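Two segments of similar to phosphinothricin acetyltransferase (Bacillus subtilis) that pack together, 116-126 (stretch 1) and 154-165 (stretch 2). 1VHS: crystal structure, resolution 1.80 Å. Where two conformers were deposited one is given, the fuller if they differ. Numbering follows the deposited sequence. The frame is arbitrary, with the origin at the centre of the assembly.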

# COMPACT_ATOMS: atom_id res chain seq x y z
N ARG A 116 -12.26 8.19 -7.36
CA ARG A 116 -12.22 9.65 -7.38
C ARG A 116 -11.31 10.20 -6.29
O ARG A 116 -10.58 11.17 -6.50
N SER A 117 -11.37 9.59 -5.11
CA SER A 117 -10.54 10.02 -3.98
C SER A 117 -9.69 8.85 -3.53
O SER A 117 -10.20 7.78 -3.21
N LEU A 118 -8.38 9.05 -3.52
CA LEU A 118 -7.46 7.99 -3.13
C LEU A 118 -6.73 8.42 -1.86
O LEU A 118 -6.20 9.51 -1.79
N MSE A 119 -6.72 7.55 -0.85
CA MSE A 119 -6.05 7.85 0.41
C MSE A 119 -4.94 6.85 0.72
O MSE A 119 -4.99 5.69 0.30
N ALA A 120 -3.95 7.32 1.48
CA ALA A 120 -2.82 6.49 1.88
C ALA A 120 -2.60 6.66 3.38
O ALA A 120 -2.63 7.78 3.89
N PHE A 121 -2.40 5.55 4.08
CA PHE A 121 -2.17 5.56 5.52
C PHE A 121 -0.69 5.35 5.77
O PHE A 121 -0.16 4.26 5.53
N ILE A 122 -0.03 6.40 6.24
CA ILE A 122 1.41 6.39 6.46
C ILE A 122 1.78 6.85 7.86
O ILE A 122 1.27 7.86 8.35
N PHE A 123 2.67 6.12 8.52
CA PHE A 123 3.10 6.51 9.86
C PHE A 123 3.74 7.90 9.82
O PHE A 123 4.48 8.22 8.89
N GLY A 124 3.44 8.71 10.83
CA GLY A 124 3.98 10.06 10.89
C GLY A 124 5.49 10.18 10.83
O GLY A 124 6.01 11.21 10.39
N HIS A 125 6.20 9.15 11.26
CA HIS A 125 7.66 9.19 11.25
C HIS A 125 8.30 8.71 9.95
O HIS A 125 9.52 8.73 9.81
N ASN A 126 7.48 8.29 8.98
CA ASN A 126 8.02 7.82 7.71
C ASN A 126 8.10 8.99 6.74
O ASN A 126 7.28 9.12 5.83
N ARG A 154 4.38 4.67 21.26
CA ARG A 154 3.21 5.10 20.50
C ARG A 154 3.60 5.82 19.22
O ARG A 154 4.52 6.64 19.20
N TYR A 155 2.88 5.50 18.14
CA TYR A 155 3.14 6.09 16.84
C TYR A 155 1.92 6.80 16.27
O TYR A 155 0.79 6.40 16.51
N ASP A 156 2.17 7.84 15.48
CA ASP A 156 1.11 8.62 14.84
C ASP A 156 0.80 8.05 13.46
O ASP A 156 1.70 7.57 12.76
N LEU A 157 -0.47 8.11 13.07
CA LEU A 157 -0.84 7.65 11.74
C LEU A 157 -1.32 8.87 10.96
O LEU A 157 -2.23 9.57 11.39
N LYS A 158 -0.67 9.16 9.84
CA LYS A 158 -1.09 10.27 9.01
C LYS A 158 -1.90 9.73 7.85
O LYS A 158 -1.61 8.65 7.32
N ILE A 159 -2.92 10.47 7.46
CA ILE A 159 -3.74 10.08 6.32
C ILE A 159 -3.52 11.12 5.25
O ILE A 159 -3.74 12.32 5.48
N LEU A 160 -3.06 10.69 4.08
CA LEU A 160 -2.84 11.60 2.97
C LEU A 160 -3.88 11.28 1.92
O LEU A 160 -4.23 10.12 1.70
N GLY A 161 -4.39 12.31 1.26
CA GLY A 161 -5.39 12.06 0.26
C GLY A 161 -5.22 12.89 -0.99
O GLY A 161 -4.54 13.92 -0.98
N ARG A 162 -5.82 12.42 -2.06
CA ARG A 162 -5.77 13.14 -3.32
C ARG A 162 -7.02 12.87 -4.12
O ARG A 162 -7.44 11.72 -4.25
N GLU A 163 -7.63 13.93 -4.64
CA GLU A 163 -8.81 13.77 -5.46
C GLU A 163 -8.30 13.72 -6.89
O GLU A 163 -7.65 14.65 -7.37
N LEU A 164 -8.57 12.60 -7.56
CA LEU A 164 -8.12 12.37 -8.93
C LEU A 164 -9.05 12.99 -9.96
O LEU A 164 -8.61 13.68 -10.87
N SER A 165 -10.35 12.73 -9.80
CA SER A 165 -11.35 13.21 -10.73
C SER A 165 -11.36 14.72 -10.91
O SER A 165 -11.34 15.48 -9.94

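Strands 117-123 and 154-163 run antiparallel as neighbours in one sheet, joined by a backbone ladder that includes L118 N to R162 O (2.9 Å), A120 N to L160 O (2.8 Å) and K158 N to I122 O (2.8 Å). Because the strands lie side by side, most side chains project to one face of the sheet or the other, and cross-strand packing occurs between neighbours on the same face.

One face carries S117, M119, F121 and F123 from the first strand and L157, I159 and E163 from the second. Its centre is F121 (chi1 m, chi2 56°). I159, in the m, m rotamer of the conformer given, swings CD1 over a face of the F121 ring, 3.5 Å from the ring centroid and 26° off the normal, a CH-pi contact; the closest atoms, I159 CD1 and F121 CD2, are 3.2 Å apart. L157 (t, p) meets the same ring at its edge, with CD2 3.6 Å from F121 CD2, while its other methyl, CD1, lies 4.0 Å from CD2 of F123 (chi1 m, chi2 141°). L157 thus bridges two phenylalanines that are successive residues on this face. The other branch of I159 reaches selenomethionine M119 (m, t, m), with I159 CG2 4.0 Å from M119 SE, although the end of the M119 chain leads away from the second strand. Beside M119 lies G161, which offers only its backbone: M119 CG is 4.2 Å from G161 CA.

The opposite face bears L118, A120, I122, K158, L160 and R162. I122 (m, t) and L160 (m, p) meet through their terminal methyls, I122 CD1 and L160 CD2, at 4.1 Å. A120 contributes just a methyl between L118 and I122 along its strand. L164, beyond the end of its strand, has a CB that points sideways, but its m, p rotamer brings CD1 back to 3.7 Å from CB of L118 (t, p). The arginine R162, nearly fully extended (t, t, t), carries its guanidinium away from the first strand and finds a partner elsewhere in the structure.

Polar groups gather toward the ends. S117 (m) and E163 (t, t) share water 1, 2.7 Å from S117 OG and 2.9 Å from E163 OE1, to which it donates. R116 (t, t, p) points away overall, yet its CG lies 3.4 Å from S165 OG. At the other end, K158 (m, t, t, t) passes G124, its CG 4.1 Å from G124 CA, and extends NZ to water 2 at 3.2 Å; that water donates to G124 O at 2.5 Å. An ideal CB on G124 would lie only 3.2 Å from D156 CB, a tight fit. H125, in the turn, has a sideways CB, but chi1 p brings its ring to Y155 (m): H125 CE1 approaches Y155 CD2 at 3.2 Å, at the edge of the tyrosine ring, with the two planes inclined at 48°. Water 3 links H125 ND1 (3.2 Å) to D156 N (2.8 Å), tying the imidazole to the neighbouring backbone.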

# COMPACT_ATOMS: atom_id res chain seq x y z
CB ARG A 116 -13.63 10.23 -7.21
CG ARG A 116 -13.66 11.75 -7.07
CD ARG A 116 -15.06 12.30 -7.21
NE ARG A 116 -16.00 11.70 -6.26
CZ ARG A 116 -17.31 11.93 -6.27
NH1 ARG A 116 -18.10 11.35 -5.37
NH2 ARG A 116 -17.84 12.74 -7.18
CB SER A 117 -11.42 10.50 -2.81
OG SER A 117 -12.28 11.55 -3.23
CB LEU A 118 -6.47 7.74 -4.27
CG LEU A 118 -5.58 6.50 -4.20
CD1 LEU A 118 -6.45 5.25 -4.12
CD2 LEU A 118 -4.68 6.45 -5.43
CB MSE A 119 -7.06 7.84 1.56
CG MSE A 119 -8.00 9.04 1.58
SE MSE A 119 -9.24 8.95 3.08
CE MSE A 119 -10.40 7.68 2.33
CB ALA A 120 -1.55 6.91 1.12
CB PHE A 121 -2.99 4.45 6.19
CG PHE A 121 -4.48 4.68 6.15
CD1 PHE A 121 -5.13 4.89 4.95
CD2 PHE A 121 -5.22 4.71 7.33
CE1 PHE A 121 -6.51 5.12 4.90
CE2 PHE A 121 -6.60 4.94 7.30
CZ PHE A 121 -7.24 5.14 6.08
CB ILE A 122 2.11 7.31 5.42
CG1 ILE A 122 1.70 6.90 4.00
CG2 ILE A 122 3.62 7.25 5.60
CD1 ILE A 122 2.10 7.90 2.92
CB PHE A 123 4.10 5.50 10.40
CG PHE A 123 3.46 4.22 10.86
CD1 PHE A 123 4.09 3.00 10.63
CD2 PHE A 123 2.25 4.24 11.55
CE1 PHE A 123 3.51 1.82 11.08
CE2 PHE A 123 1.67 3.06 11.99
CZ PHE A 123 2.30 1.85 11.76
CB HIS A 125 8.23 8.39 12.43
CG HIS A 125 7.84 6.94 12.42
ND1 HIS A 125 6.53 6.52 12.52
CD2 HIS A 125 8.59 5.82 12.35
CE1 HIS A 125 6.49 5.20 12.51
NE2 HIS A 125 7.73 4.75 12.40
CB ASN A 126 7.13 6.72 7.11
CG ASN A 126 7.77 6.04 5.91
OD1 ASN A 126 8.72 6.55 5.32
ND2 ASN A 126 7.23 4.88 5.54
CB ARG A 154 2.33 5.97 21.39
CG ARG A 154 1.87 5.22 22.64
CD ARG A 154 1.00 6.07 23.51
NE ARG A 154 -0.23 6.45 22.83
CZ ARG A 154 -1.15 7.26 23.35
NH1 ARG A 154 -2.24 7.55 22.66
NH2 ARG A 154 -0.96 7.78 24.55
CB TYR A 155 3.56 5.00 15.85
CG TYR A 155 4.80 4.23 16.24
CD1 TYR A 155 4.78 3.30 17.27
CD2 TYR A 155 6.00 4.45 15.57
CE1 TYR A 155 5.94 2.59 17.62
CE2 TYR A 155 7.15 3.76 15.91
CZ TYR A 155 7.12 2.83 16.94
OH TYR A 155 8.26 2.14 17.26
CB ASP A 156 1.56 10.07 14.63
CG ASP A 156 1.72 10.85 15.93
OD1 ASP A 156 2.21 12.00 15.85
OD2 ASP A 156 1.37 10.33 17.01
CB LEU A 157 -1.97 6.62 11.80
CG LEU A 157 -2.38 6.09 10.42
CD1 LEU A 157 -1.23 5.25 9.84
CD2 LEU A 157 -3.65 5.25 10.54
CB LYS A 158 0.11 11.05 8.47
CG LYS A 158 0.66 12.07 9.45
CD LYS A 158 1.67 13.00 8.78
CE LYS A 158 2.10 14.10 9.73
NZ LYS A 158 2.86 15.17 9.02
CB ILE A 159 -5.25 10.06 6.66
CG1 ILE A 159 -5.51 9.16 7.87
CG2 ILE A 159 -6.05 9.54 5.46
CD1 ILE A 159 -4.84 7.82 7.80
CB LEU A 160 -1.43 11.41 2.39
CG LEU A 160 -0.29 12.19 3.05
CD1 LEU A 160 -0.23 11.90 4.53
CD2 LEU A 160 1.02 11.81 2.37
CB ARG A 162 -4.57 12.72 -4.16
CG ARG A 162 -4.67 13.31 -5.56
CD ARG A 162 -3.48 13.06 -6.41
NE ARG A 162 -3.78 13.42 -7.80
CZ ARG A 162 -3.03 13.06 -8.83
NH1 ARG A 162 -3.38 13.41 -10.06
NH2 ARG A 162 -1.93 12.35 -8.62
CB GLU A 163 -9.78 14.93 -5.29
CG GLU A 163 -11.12 14.67 -5.97
CD GLU A 163 -12.19 15.64 -5.53
OE1 GLU A 163 -12.32 15.87 -4.31
OE2 GLU A 163 -12.90 16.16 -6.41
CB LEU A 164 -8.02 10.87 -9.19
CG LEU A 164 -7.05 10.04 -8.35
CD1 LEU A 164 -7.31 10.21 -6.86
CD2 LEU A 164 -7.21 8.58 -8.73
CB SER A 165 -12.74 12.73 -10.30
OG SER A 165 -12.81 11.32 -10.36
O HOH W 1 -11.63 13.98 -2.20
O HOH W 2 5.53 13.61 9.81
O HOH W 3 4.78 8.18 14.61